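Local coordinates for nitrate regulatory protein (Klebsiella oxytoca, PDB 4AKK) that senses nitrate and nitrite and binds the terminator site in the nasF operon leader RNA to bring about transcription antitermination, at residues 88-93 with 278-283; 139-144 with 148-153; 367-372 with 409-414; 375-380 with 390-395. All coordinates share one frame; numbering follows the deposited sequence.

Contact 1. Residues 88-93 with 278-283; sequences GRLYAA and TALRWF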
loop_
_atom_site.group_PDB
_atom_site.type_symbol
_atom_site.label_atom_id
_atom_site.label_comp_id
_atom_site.label_asym_id
_atom_site.label_seq_id
_atom_site.Cartn_x
_atom_site.Cartn_y
_atom_site.Cartn_z
ATOM N N GLY A 88 37.121 -21.464 8.775
ATOM C CA GLY A 88 37.965 -21.767 7.629
ATOM C C GLY A 88 38.249 -23.253 7.456
ATOM O O GLY A 88 39.317 -23.635 6.985
ATOM N N ARG A 89 37.290 -24.094 7.833
ATOM C CA ARG A 89 37.428 -25.547 7.661
ATOM C C ARG A 89 36.622 -26.104 6.488
ATOM O O ARG A 89 37.075 -27.012 5.793
ATOM C CB ARG A 89 37.033 -26.282 8.946
ATOM C CG ARG A 89 38.111 -26.242 10.016
ATOM C CD ARG A 89 37.542 -26.530 11.396
ATOM N NE ARG A 89 38.490 -26.180 12.452
ATOM C CZ ARG A 89 38.225 -26.248 13.753
ATOM N NH1 ARG A 89 37.033 -26.652 14.171
ATOM N NH2 ARG A 89 39.153 -25.910 14.638
ATOM N N LEU A 90 35.424 -25.566 6.276
ATOM C CA LEU A 90 34.506 -26.122 5.291
ATOM C C LEU A 90 34.079 -25.101 4.252
ATOM O O LEU A 90 34.020 -23.896 4.533
ATOM C CB LEU A 90 33.265 -26.683 5.989
ATOM C CG LEU A 90 33.569 -27.698 7.090
ATOM C CD1 LEU A 90 32.332 -28.029 7.896
ATOM C CD2 LEU A 90 34.190 -28.958 6.492
ATOM N N TYR A 91 33.812 -25.598 3.047
ATOM C CA TYR A 91 33.121 -24.850 1.991
ATOM C C TYR A 91 33.961 -23.874 1.177
ATOM O O TYR A 91 33.418 -23.043 0.448
ATOM C CB TYR A 91 31.867 -24.159 2.532
ATOM C CG TYR A 91 30.639 -25.023 2.413
ATOM C CD1 TYR A 91 30.467 -26.128 3.228
ATOM C CD2 TYR A 91 29.655 -24.740 1.473
ATOM C CE1 TYR A 91 29.348 -26.933 3.112
ATOM C CE2 TYR A 91 28.532 -25.536 1.350
ATOM C CZ TYR A 91 28.383 -26.630 2.174
ATOM O OH TYR A 91 27.267 -27.422 2.062
ATOM N N ALA A 92 35.278 -23.988 1.287
ATOM C CA ALA A 92 36.178 -23.186 0.471
ATOM C C ALA A 92 35.906 -23.378 -1.023
ATOM O O ALA A 92 35.887 -22.413 -1.781
ATOM C CB ALA A 92 37.628 -23.531 0.796
ATOM N N ALA A 93 35.706 -24.629 -1.437
ATOM C CA ALA A 93 35.419 -24.956 -2.833
ATOM C C ALA A 93 34.116 -24.318 -3.306
ATOM O O ALA A 93 34.036 -23.778 -4.410
ATOM C CB ALA A 93 35.361 -26.477 -3.024
ATOM N N THR A 278 24.538 -29.718 14.250
ATOM C CA THR A 278 23.147 -29.285 14.035
ATOM C C THR A 278 23.035 -28.123 13.034
ATOM O O THR A 278 22.086 -28.051 12.249
ATOM C CB THR A 278 22.461 -28.858 15.351
ATOM O OG1 THR A 278 22.344 -29.984 16.226
ATOM C CG2 THR A 278 21.065 -28.318 15.076
ATOM N N ALA A 279 24.004 -27.218 13.093
ATOM C CA ALA A 279 24.107 -26.103 12.169
ATOM C C ALA A 279 24.176 -26.590 10.729
ATOM O O ALA A 279 23.484 -26.067 9.850
ATOM C CB ALA A 279 25.338 -25.264 12.504
ATOM N N LEU A 280 25.022 -27.590 10.493
ATOM C CA LEU A 280 25.149 -28.213 9.176
ATOM C C LEU A 280 23.863 -28.904 8.756
ATOM O O LEU A 280 23.446 -28.818 7.600
ATOM C CB LEU A 280 26.311 -29.212 9.164
ATOM C CG LEU A 280 27.706 -28.598 9.221
ATOM C CD1 LEU A 280 28.767 -29.703 9.234
ATOM C CD2 LEU A 280 27.906 -27.656 8.034
ATOM N N ARG A 281 23.231 -29.591 9.703
ATOM C CA ARG A 281 21.973 -30.276 9.438
ATOM C C ARG A 281 20.942 -29.228 8.995
ATOM O O ARG A 281 20.213 -29.409 8.014
ATOM C CB ARG A 281 21.520 -30.999 10.711
ATOM C CG ARG A 281 20.527 -32.131 10.505
ATOM C CD ARG A 281 21.211 -33.397 10.001
ATOM N NE ARG A 281 22.248 -33.878 10.915
ATOM C CZ ARG A 281 22.905 -35.028 10.766
ATOM N NH1 ARG A 281 22.630 -35.821 9.737
ATOM N NH2 ARG A 281 23.835 -35.387 11.646
ATOM N N TRP A 282 20.912 -28.115 9.721
ATOM C CA TRP A 282 20.028 -26.998 9.403
ATOM C C TRP A 282 20.352 -26.456 8.018
ATOM O O TRP A 282 19.479 -26.350 7.157
ATOM C CB TRP A 282 20.214 -25.900 10.455
ATOM C CG TRP A 282 19.589 -24.573 10.107
ATOM C CD1 TRP A 282 20.208 -23.490 9.549
ATOM C CD2 TRP A 282 18.231 -24.188 10.327
ATOM N NE1 TRP A 282 19.317 -22.457 9.404
ATOM C CE2 TRP A 282 18.095 -22.859 9.875
ATOM C CE3 TRP A 282 17.115 -24.837 10.869
ATOM C CZ2 TRP A 282 16.890 -22.169 9.945
ATOM C CZ3 TRP A 282 15.914 -24.149 10.935
ATOM C CH2 TRP A 282 15.813 -22.828 10.475
ATOM N N PHE A 283 21.617 -26.126 7.807
ATOM C CA PHE A 283 22.046 -25.517 6.554
ATOM C C PHE A 283 21.669 -26.384 5.348
ATOM O O PHE A 283 21.121 -25.897 4.356
ATOM C CB PHE A 283 23.563 -25.257 6.573
ATOM C CG PHE A 283 24.065 -24.560 5.337
ATOM C CD1 PHE A 283 24.039 -23.173 5.247
ATOM C CD2 PHE A 283 24.543 -25.287 4.259
ATOM C CE1 PHE A 283 24.501 -22.526 4.110
ATOM C CE2 PHE A 283 25.002 -24.647 3.115
ATOM C CZ PHE A 283 24.975 -23.266 3.041
#
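The rings of Tyr91 and Phe283 form an offset edge-to-face pair, with the edge of Phe283 turned toward the face of Tyr91. Their centroids lie 5.7 Å apart and their planes stand at 81°, close to perpendicular. The touching is done by one corner of the phenyl ring: Phe283 CE2 comes 3.7 Å from Tyr91 OH and 4.0 Å from Tyr91 CZ, so it meets the hydroxyl end of the tyrosine. Phe283 gets there because its CG lies anti to the backbone N (chi1 -177°), which sends the ring off helix 277-312 toward the loop. The two residue types suit their places: Phe283 is buried and wholly apolar, whereas Tyr91, partly exposed, adds a hydroxyl to its ring.

Apolar branched side chains make the second part of the contact. Leu90 and Leu280 approach at about a right angle and meet through single methyls, Leu90 CD1 and Leu280 CD1, 4.2 Å apart, a light touch near the surface. No hydrogen bond joins the segments.

Ile82 of helix 56-85 touches Leu90, Tyr91 and Phe283. Tyr91 occupies the N-cap position of helix 92-117, so the aromatic pair sits where a new helix starts. The arrangement packs the loop that leads into helix 92-117 against helix 277-312 in the all-helical NIT domain, the nitrate-receptor part of the protein.

Contact 2. Residues 139-144 with 148-153; sequences AALRKR and REIAAE. With EDO (1,2-ethanediol), chain E.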
loop_
_atom_site.group_PDB
_atom_site.type_symbol
_atom_site.label_atom_id
_atom_site.label_comp_id
_atom_site.label_asym_id
_atom_site.label_seq_id
_atom_site.Cartn_x
_atom_site.Cartn_y
_atom_site.Cartn_z
ATOM N N ALA A 139 34.326 -7.545 -4.487
ATOM C CA ALA A 139 35.737 -7.914 -4.413
ATOM C C ALA A 139 36.295 -7.738 -2.996
ATOM O O ALA A 139 36.919 -8.644 -2.452
ATOM C CB ALA A 139 36.558 -7.124 -5.423
ATOM N N ALA A 140 36.058 -6.576 -2.400
ATOM C CA ALA A 140 36.533 -6.305 -1.043
ATOM C C ALA A 140 35.929 -7.274 -0.028
ATOM O O ALA A 140 36.626 -7.784 0.856
ATOM C CB ALA A 140 36.226 -4.879 -0.655
ATOM N N LEU A 141 34.630 -7.528 -0.163
ATOM C CA LEU A 141 33.929 -8.429 0.743
ATOM C C LEU A 141 34.512 -9.840 0.686
ATOM O O LEU A 141 34.724 -10.475 1.717
ATOM C CB LEU A 141 32.434 -8.455 0.415
ATOM C CG LEU A 141 31.539 -9.505 1.078
ATOM C CD1 LEU A 141 31.585 -9.357 2.599
ATOM C CD2 LEU A 141 30.101 -9.375 0.553
ATOM N N ARG A 142 34.766 -10.323 -0.522
ATOM C CA ARG A 142 35.310 -11.670 -0.700
ATOM C C ARG A 142 36.682 -11.834 -0.056
ATOM O O ARG A 142 36.958 -12.844 0.600
ATOM C CB ARG A 142 35.378 -12.028 -2.184
ATOM C CG ARG A 142 34.014 -12.265 -2.794
ATOM C CD ARG A 142 34.020 -12.004 -4.278
ATOM N NE ARG A 142 32.827 -12.562 -4.907
ATOM C CZ ARG A 142 32.531 -12.420 -6.191
ATOM N NH1 ARG A 142 33.341 -11.734 -6.989
ATOM N NH2 ARG A 142 31.432 -12.971 -6.676
ATOM N N LYS A 143 37.542 -10.841 -0.245
ATOM C CA LYS A 143 38.861 -10.877 0.371
ATOM C C LYS A 143 38.741 -11.025 1.888
ATOM O O LYS A 143 39.407 -11.862 2.497
ATOM C CB LYS A 143 39.667 -9.627 0.020
ATOM C CG LYS A 143 41.078 -9.660 0.591
ATOM C CD LYS A 143 41.943 -8.530 0.056
ATOM C CE LYS A 143 43.350 -8.600 0.645
ATOM N NZ LYS A 143 44.083 -7.315 0.468
ATOM N N ARG A 144 37.874 -10.233 2.499
ATOM C CA ARG A 144 37.679 -10.344 3.939
ATOM C C ARG A 144 37.118 -11.696 4.299
ATOM O O ARG A 144 37.495 -12.261 5.318
ATOM C CB ARG A 144 36.773 -9.236 4.475
ATOM C CG ARG A 144 37.496 -7.913 4.600
ATOM C CD ARG A 144 36.723 -6.899 5.406
ATOM N NE ARG A 144 37.470 -5.646 5.466
ATOM C CZ ARG A 144 38.462 -5.410 6.316
ATOM N NH1 ARG A 144 38.819 -6.338 7.200
ATOM N NH2 ARG A 144 39.092 -4.243 6.286
ATOM N N ARG A 148 39.011 -14.305 6.468
ATOM C CA ARG A 148 38.222 -14.424 7.686
ATOM C C ARG A 148 38.402 -13.195 8.588
ATOM O O ARG A 148 38.424 -13.302 9.821
ATOM C CB ARG A 148 38.580 -15.720 8.417
ATOM C CG ARG A 148 38.566 -16.960 7.485
ATOM C CD ARG A 148 39.098 -18.220 8.169
ATOM N NE ARG A 148 38.466 -18.396 9.465
ATOM C CZ ARG A 148 39.115 -18.573 10.608
ATOM N NH1 ARG A 148 40.440 -18.645 10.629
ATOM N NH2 ARG A 148 38.427 -18.702 11.736
ATOM N N GLU A 149 38.525 -12.025 7.960
ATOM C CA GLU A 149 38.652 -10.760 8.687
ATOM C C GLU A 149 37.311 -10.036 8.734
ATOM O O GLU A 149 37.238 -8.812 8.601
ATOM C CB GLU A 149 39.726 -9.880 8.048
ATOM C CG GLU A 149 41.135 -10.452 8.219
ATOM C CD GLU A 149 42.220 -9.585 7.595
ATOM O OE1 GLU A 149 41.902 -8.498 7.066
ATOM O OE2 GLU A 149 43.397 -10.004 7.632
ATOM N N ILE A 150 36.251 -10.812 8.910
ATOM C CA ILE A 150 34.900 -10.272 8.998
ATOM C C ILE A 150 34.070 -11.332 9.692
ATOM O O ILE A 150 34.380 -12.514 9.588
ATOM C CB ILE A 150 34.321 -9.960 7.603
ATOM C CG1 ILE A 150 32.958 -9.272 7.723
ATOM C CG2 ILE A 150 34.214 -11.233 6.742
ATOM C CD1 ILE A 150 32.403 -8.779 6.376
ATOM N N ALA A 151 33.048 -10.925 10.433
ATOM C CA ALA A 151 32.203 -11.907 11.117
ATOM C C ALA A 151 31.118 -12.441 10.179
ATOM O O ALA A 151 30.723 -11.767 9.231
ATOM C CB ALA A 151 31.578 -11.306 12.359
ATOM N N ALA A 152 30.630 -13.645 10.452
ATOM C CA ALA A 152 29.595 -14.251 9.612
ATOM C C ALA A 152 28.350 -13.366 9.471
ATOM O O ALA A 152 27.836 -13.209 8.362
ATOM C CB ALA A 152 29.224 -15.644 10.118
ATOM N N GLU A 153 27.879 -12.779 10.575
ATOM C CA GLU A 153 26.730 -11.861 10.524
ATOM C C GLU A 153 26.998 -10.645 9.647
ATOM O O GLU A 153 26.098 -10.185 8.949
ATOM C CB GLU A 153 26.332 -11.350 11.916
ATOM C CG GLU A 153 26.384 -12.385 13.000
ATOM C CD GLU A 153 27.719 -12.405 13.707
ATOM O OE1 GLU A 153 27.918 -11.540 14.594
ATOM O OE2 GLU A 153 28.561 -13.277 13.369
HETATM C C1 EDO E . 33.192 -8.888 -8.689
HETATM O O1 EDO E . 32.607 -9.404 -9.893
HETATM C C2 EDO E . 33.088 -7.366 -8.648
HETATM O O2 EDO E . 34.029 -6.847 -7.691
#
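Arg144 O accepts the backbone N-H of Glu149 over 2.8 Å, with an N-H...O angle of 146° and the donor in the carbonyl plane. The bond belongs to the Schellman motif that ends helix 138-147: Arg148, with positive phi, breaks the helix and the chain turns back on its last turn.

The side chain of Arg144 bonds in the other direction. Its NH1 gives a longer bond, 3.3 Å, to Glu149 O, the acceptor lying 19° out of the guanidinium plane. The two residues are therefore bonded in both directions, backbone to backbone and side chain to backbone. An arginine suits this place: its chain, extended from CG to NE, carries the guanidinium to Glu149, and a turn about the last torsion brings NH1 to Glu149 O. Glu149 OE1 adds a long ion pair at 3.8 Å from Arg144 NH1; it lies well out of the guanidinium plane, so charge alone probably links them.

Ile150 supplies the apolar part of the contact. Its CG2 packs 3.7 Å from Arg144 O, and Ile150 CD1 meets Leu141 CD1 at 3.9 Å. With CG1 anti to the backbone N (chi1 -175°), the longer branch is carried toward the leucine.

A 1,2-ethanediol molecule, probably from the crystallisation liquor, accepts a weak hydrogen bond at O2 from Ala139 N at the start of the helix. Leu141 and Ile150 both continue onto Gln158 of helix 152-167, while Arg142 makes salt bridges to Glu76 of helix 56-85 and Asp103 of helix 92-117, and Arg148 packs on Trp83 of helix 56-85.

Contact 3. Residues 367-372 with 409-414; sequences RKLIEK and ALLTVK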
loop_
_atom_site.group_PDB
_atom_site.type_symbol
_atom_site.label_atom_id
_atom_site.label_comp_id
_atom_site.label_asym_id
_atom_site.label_seq_id
_atom_site.Cartn_x
_atom_site.Cartn_y
_atom_site.Cartn_z
ATOM N N ARG A 367 9.670 -3.695 18.094
ATOM C CA ARG A 367 9.948 -4.372 19.348
ATOM C C ARG A 367 9.278 -3.665 20.521
ATOM O O ARG A 367 8.820 -4.316 21.459
ATOM C CB ARG A 367 11.449 -4.531 19.560
ATOM C CG ARG A 367 11.991 -5.671 18.733
ATOM C CD ARG A 367 13.477 -5.618 18.576
ATOM N NE ARG A 367 13.912 -6.472 17.477
ATOM C CZ ARG A 367 15.166 -6.875 17.310
ATOM N NH1 ARG A 367 16.092 -6.498 18.182
ATOM N NH2 ARG A 367 15.493 -7.653 16.282
ATOM N N LYS A 368 9.192 -2.341 20.446
ATOM C CA LYS A 368 8.514 -1.555 21.479
ATOM C C LYS A 368 7.052 -1.991 21.590
ATOM O O LYS A 368 6.503 -2.148 22.687
ATOM C CB LYS A 368 8.574 -0.055 21.158
ATOM C CG LYS A 368 7.818 0.803 22.177
ATOM C CD LYS A 368 6.975 1.875 21.502
ATOM C CE LYS A 368 7.834 2.831 20.698
ATOM N NZ LYS A 368 7.150 4.132 20.474
ATOM N N LEU A 369 6.421 -2.176 20.443
ATOM C CA LEU A 369 5.053 -2.672 20.410
ATOM C C LEU A 369 4.934 -4.067 21.001
ATOM O O LEU A 369 4.004 -4.348 21.758
ATOM C CB LEU A 369 4.533 -2.658 18.983
ATOM C CG LEU A 369 4.460 -1.240 18.434
ATOM C CD1 LEU A 369 4.214 -1.236 16.930
ATOM C CD2 LEU A 369 3.380 -0.464 19.176
ATOM N N ILE A 370 5.885 -4.937 20.662
ATOM C CA ILE A 370 5.886 -6.295 21.174
ATOM C C ILE A 370 6.122 -6.334 22.685
ATOM O O ILE A 370 5.529 -7.150 23.393
ATOM C CB ILE A 370 6.934 -7.176 20.456
ATOM C CG1 ILE A 370 6.506 -7.432 19.003
ATOM C CG2 ILE A 370 7.077 -8.489 21.168
ATOM C CD1 ILE A 370 7.644 -7.836 18.071
ATOM N N GLU A 371 6.994 -5.456 23.181
ATOM C CA GLU A 371 7.241 -5.377 24.620
ATOM C C GLU A 371 5.972 -4.946 25.366
ATOM O O GLU A 371 5.582 -5.563 26.361
ATOM C CB GLU A 371 8.410 -4.436 24.928
ATOM C CG GLU A 371 9.776 -4.964 24.472
ATOM C CD GLU A 371 10.119 -6.303 25.089
ATOM O OE1 GLU A 371 9.646 -6.585 26.213
ATOM O OE2 GLU A 371 10.857 -7.079 24.450
ATOM N N LYS A 372 5.328 -3.895 24.872
ATOM C CA LYS A 372 4.016 -3.487 25.390
ATOM C C LYS A 372 2.970 -4.617 25.403
ATOM O O LYS A 372 2.297 -4.845 26.412
ATOM C CB LYS A 372 3.477 -2.312 24.586
ATOM C CG LYS A 372 4.139 -0.972 24.857
ATOM C CD LYS A 372 3.653 0.052 23.828
ATOM C CE LYS A 372 4.055 1.475 24.176
ATOM N NZ LYS A 372 3.065 2.125 25.078
ATOM N N ALA A 409 -2.622 -5.779 17.239
ATOM C CA ALA A 409 -4.008 -6.192 17.441
ATOM C C ALA A 409 -4.391 -6.148 18.921
ATOM O O ALA A 409 -5.459 -5.666 19.268
ATOM C CB ALA A 409 -4.271 -7.584 16.856
ATOM N N LEU A 410 -3.518 -6.644 19.791
ATOM C CA LEU A 410 -3.838 -6.712 21.221
ATOM C C LEU A 410 -3.905 -5.335 21.893
ATOM O O LEU A 410 -4.744 -5.108 22.763
ATOM C CB LEU A 410 -2.857 -7.624 21.966
ATOM C CG LEU A 410 -2.923 -7.671 23.499
ATOM C CD1 LEU A 410 -4.305 -8.083 23.981
ATOM C CD2 LEU A 410 -1.856 -8.609 24.068
ATOM N N LEU A 411 -3.021 -4.425 21.491
ATOM C CA LEU A 411 -3.025 -3.069 22.034
ATOM C C LEU A 411 -4.259 -2.302 21.553
ATOM O O LEU A 411 -4.786 -1.435 22.251
ATOM C CB LEU A 411 -1.744 -2.323 21.641
ATOM C CG LEU A 411 -0.417 -2.920 22.118
ATOM C CD1 LEU A 411 0.753 -2.247 21.418
ATOM C CD2 LEU A 411 -0.283 -2.804 23.623
ATOM N N THR A 412 -4.719 -2.632 20.355
ATOM C CA THR A 412 -5.909 -2.007 19.804
ATOM C C THR A 412 -7.162 -2.300 20.628
ATOM O O THR A 412 -8.052 -1.462 20.730
ATOM C CB THR A 412 -6.145 -2.432 18.348
ATOM O OG1 THR A 412 -5.025 -2.022 17.552
ATOM C CG2 THR A 412 -7.418 -1.782 17.802
ATOM N N VAL A 413 -7.237 -3.484 21.218
ATOM C CA VAL A 413 -8.437 -3.867 21.951
ATOM C C VAL A 413 -8.228 -4.027 23.462
ATOM O O VAL A 413 -9.082 -4.582 24.155
ATOM C CB VAL A 413 -9.013 -5.196 21.419
ATOM C CG1 VAL A 413 -9.318 -5.104 19.933
ATOM C CG2 VAL A 413 -8.057 -6.331 21.707
ATOM N N LYS A 414 -7.108 -3.556 23.991
ATOM C CA LYS A 414 -6.791 -3.909 25.380
ATOM C C LYS A 414 -7.744 -3.256 26.386
ATOM O O LYS A 414 -7.774 -3.637 27.554
ATOM C CB LYS A 414 -5.312 -3.674 25.739
ATOM C CG LYS A 414 -4.856 -2.241 25.613
ATOM C CD LYS A 414 -3.546 -2.009 26.357
ATOM C CE LYS A 414 -2.952 -0.670 25.965
ATOM N NZ LYS A 414 -3.892 0.462 26.230
#
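The ANTAR domain, the RNA-binding effector of this protein, is built here from helices, and this contact brings its helix 360-380 against the last turn of helix 403-412. One residue, Leu411, reaches across and touches two side chains spaced three positions apart, Leu369 and Lys372, which therefore lie on the same flank of their helix. The nearest backbones are those of Lys372 and Leu411, with CA atoms 7.8 Å apart.

Leucine suits the reaching position because its forked end can serve both neighbours at once. Lys372 suits the solvent border: its CB lies against the leucine while the rest of the chain leads away, keeping the ammonium group apart from the apolar touch. Leu369, less exposed, also packs on Val404 and Arg408 of helix 403-412. From the same helix, Thr412 is hydrogen-bonded to Gln401 of the second subunit, and Ala409 packs on Thr412 of that chain.

With CG anti to its carbonyl carbon (chi1 -61°), Leu411 directs its fork at helix 360-380 and divides the work between its methyls. CD1 meets Leu369 CD2 at 3.9 Å and lies equally near Leu369 O, whereas Leu411 CD2 rests 3.9 Å from Lys372 CB.

Contact 4. Residues 375-380 with 390-395; sequences SVLMTY and QALRKM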
loop_
_atom_site.group_PDB
_atom_site.type_symbol
_atom_site.label_atom_id
_atom_site.label_comp_id
_atom_site.label_asym_id
_atom_site.label_seq_id
_atom_site.Cartn_x
_atom_site.Cartn_y
_atom_site.Cartn_z
ATOM N N SER A 375 3.799 -6.989 28.188
ATOM C CA SER A 375 3.377 -6.437 29.474
ATOM C C SER A 375 1.884 -6.629 29.707
ATOM O O SER A 375 1.464 -6.938 30.819
ATOM C CB SER A 375 3.734 -4.957 29.569
ATOM O OG SER A 375 5.095 -4.767 29.223
ATOM N N VAL A 376 1.085 -6.448 28.658
ATOM C CA VAL A 376 -0.357 -6.632 28.779
ATOM C C VAL A 376 -0.683 -8.047 29.232
ATOM O O VAL A 376 -1.516 -8.245 30.114
ATOM C CB VAL A 376 -1.100 -6.326 27.461
ATOM C CG1 VAL A 376 -2.525 -6.884 27.511
ATOM C CG2 VAL A 376 -1.110 -4.820 27.192
ATOM N N LEU A 377 -0.028 -9.028 28.621
ATOM C CA LEU A 377 -0.213 -10.423 29.001
ATOM C C LEU A 377 0.341 -10.699 30.400
ATOM O O LEU A 377 -0.216 -11.493 31.154
ATOM C CB LEU A 377 0.442 -11.351 27.974
ATOM C CG LEU A 377 -0.111 -11.265 26.545
ATOM C CD1 LEU A 377 0.695 -12.101 25.578
ATOM C CD2 LEU A 377 -1.570 -11.675 26.520
ATOM N N MET A 378 1.437 -10.038 30.746
ATOM C CA MET A 378 2.063 -10.255 32.042
ATOM C C MET A 378 1.184 -9.731 33.180
ATOM O O MET A 378 1.191 -10.279 34.283
ATOM C CB MET A 378 3.457 -9.625 32.084
ATOM C CG MET A 378 4.520 -10.430 31.332
ATOM S SD MET A 378 5.999 -9.473 30.936
ATOM C CE MET A 378 6.701 -9.183 32.558
ATOM N N THR A 379 0.411 -8.688 32.893
ATOM C CA THR A 379 -0.393 -8.013 33.907
ATOM C C THR A 379 -1.816 -8.553 34.025
ATOM O O THR A 379 -2.271 -8.910 35.111
ATOM C CB THR A 379 -0.481 -6.513 33.618
ATOM O OG1 THR A 379 0.833 -5.945 33.645
ATOM C CG2 THR A 379 -1.357 -5.829 34.648
ATOM N N TYR A 380 -2.518 -8.609 32.904
ATOM C CA TYR A 380 -3.928 -8.962 32.920
ATOM C C TYR A 380 -4.151 -10.452 32.770
ATOM O O TYR A 380 -5.289 -10.909 32.725
ATOM C CB TYR A 380 -4.675 -8.191 31.833
ATOM C CG TYR A 380 -4.554 -6.700 32.019
ATOM C CD1 TYR A 380 -5.439 -6.009 32.837
ATOM C CD2 TYR A 380 -3.532 -5.987 31.410
ATOM C CE1 TYR A 380 -5.317 -4.644 33.028
ATOM C CE2 TYR A 380 -3.404 -4.623 31.592
ATOM C CZ TYR A 380 -4.301 -3.957 32.401
ATOM O OH TYR A 380 -4.175 -2.597 32.582
ATOM N N GLN A 390 6.186 -16.244 23.999
ATOM C CA GLN A 390 5.798 -17.468 23.309
ATOM C C GLN A 390 4.342 -17.402 22.869
ATOM O O GLN A 390 4.008 -17.824 21.765
ATOM C CB GLN A 390 6.045 -18.696 24.189
ATOM C CG GLN A 390 7.520 -18.987 24.447
ATOM C CD GLN A 390 8.258 -19.548 23.226
ATOM O OE1 GLN A 390 7.509 -20.056 22.251
ATOM N NE2 GLN A 390 9.492 -19.522 23.170
ATOM N N ALA A 391 3.480 -16.856 23.725
ATOM C CA ALA A 391 2.056 -16.720 23.392
ATOM C C ALA A 391 1.850 -15.885 22.125
ATOM O O ALA A 391 1.076 -16.252 21.246
ATOM C CB ALA A 391 1.296 -16.116 24.553
ATOM N N LEU A 392 2.555 -14.763 22.043
ATOM C CA LEU A 392 2.471 -13.879 20.885
ATOM C C LEU A 392 2.954 -14.574 19.601
ATOM O O LEU A 392 2.306 -14.489 18.554
ATOM C CB LEU A 392 3.274 -12.595 21.160
ATOM C CG LEU A 392 2.741 -11.717 22.309
ATOM C CD1 LEU A 392 3.722 -10.621 22.709
ATOM C CD2 LEU A 392 1.400 -11.099 21.965
ATOM N N ARG A 393 4.095 -15.257 19.689
ATOM C CA ARG A 393 4.650 -16.009 18.558
ATOM C C ARG A 393 3.684 -17.101 18.120
ATOM O O ARG A 393 3.480 -17.331 16.919
ATOM C CB ARG A 393 6.033 -16.587 18.910
ATOM C CG ARG A 393 6.465 -17.860 18.140
ATOM C CD ARG A 393 6.838 -17.604 16.672
ATOM N NE ARG A 393 7.403 -18.791 16.018
ATOM C CZ ARG A 393 7.816 -18.843 14.752
ATOM N NH1 ARG A 393 7.718 -17.777 13.974
ATOM N NH2 ARG A 393 8.334 -19.971 14.257
ATOM N N LYS A 394 3.061 -17.749 19.098
ATOM C CA LYS A 394 2.082 -18.783 18.803
ATOM C C LYS A 394 0.904 -18.206 18.034
ATOM O O LYS A 394 0.516 -18.748 17.002
ATOM C CB LYS A 394 1.595 -19.467 20.083
ATOM C CG LYS A 394 0.575 -20.575 19.826
ATOM C CD LYS A 394 0.180 -21.292 21.111
ATOM C CE LYS A 394 -0.079 -20.303 22.249
ATOM N NZ LYS A 394 -1.166 -19.320 21.945
ATOM N N MET A 395 0.333 -17.109 18.531
ATOM C CA MET A 395 -0.806 -16.489 17.845
ATOM C C MET A 395 -0.437 -16.074 16.419
ATOM O O MET A 395 -1.269 -16.120 15.524
ATOM C CB MET A 395 -1.357 -15.292 18.633
ATOM C CG MET A 395 -2.520 -15.625 19.573
ATOM S SD MET A 395 -3.048 -14.228 20.612
ATOM C CE MET A 395 -1.707 -14.232 21.784
#
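Two helical segments face each other with no hydrogen bond between them: 375-380, near the C-terminal end of helix 360-380, and 390-395 within helix 385-399. Their closest CA atoms, those of Leu377 and Ala391, are 8.7 Å apart. They belong to two successive helices of the ANTAR domain that cross steeply rather than running back alongside each other.

Leu377 carries the contact from the first helix. Its CG stands anti to the carbonyl carbon (chi1 -61°), and CD1 extends toward the second helix, where it meets two consecutive residues. Ala391, with only a methyl, lets the helix come near without a long side chain between; its CB lies 4.2 Å from Leu377 CD1. Leu392 starts off to one side, yet its branched end comes back toward the contact. All three are buried, as befits purely apolar side chains. Met383, in the short connection, touches Leu377 and Ala391, and Leu410 of helix 403-412 packs on Leu377. Leu416 of the second subunit lies against Leu377 and Met395, packing against this part of the domain.

Within the first helix, Ser375 O takes two donors of one residue, Thr379 N at 2.9 Å and Thr379 OG1 at 3.1 Å, from opposite faces of its carbonyl plane. Threonine fits this exposed place because its hydroxyl can fold back onto its own helix. Across the interface, the nearest approach is Leu377 CD1 to Leu392 CD2, 3.8 Å.

Overall arrangement
From the N terminus, the chain first meets contact 1 at residues 88-93, and the loop it closes runs through helices until 278-283. Contact 2, a tight turn from helix 138-147 toward helix 152-167, nests inside that loop; the two touch where Gly88 meets Arg148, their centres 16 Å apart. Both belong to the NIT domain. The chain then enters the ANTAR domain, in series. Contact 3 closes a loop from 367-372 to 409-414, and contact 4 nests within it. These two share helix 360-380, so it is joined to both helix 385-399 and helix 403-412; their centres are 9 Å apart, and both touch the second subunit.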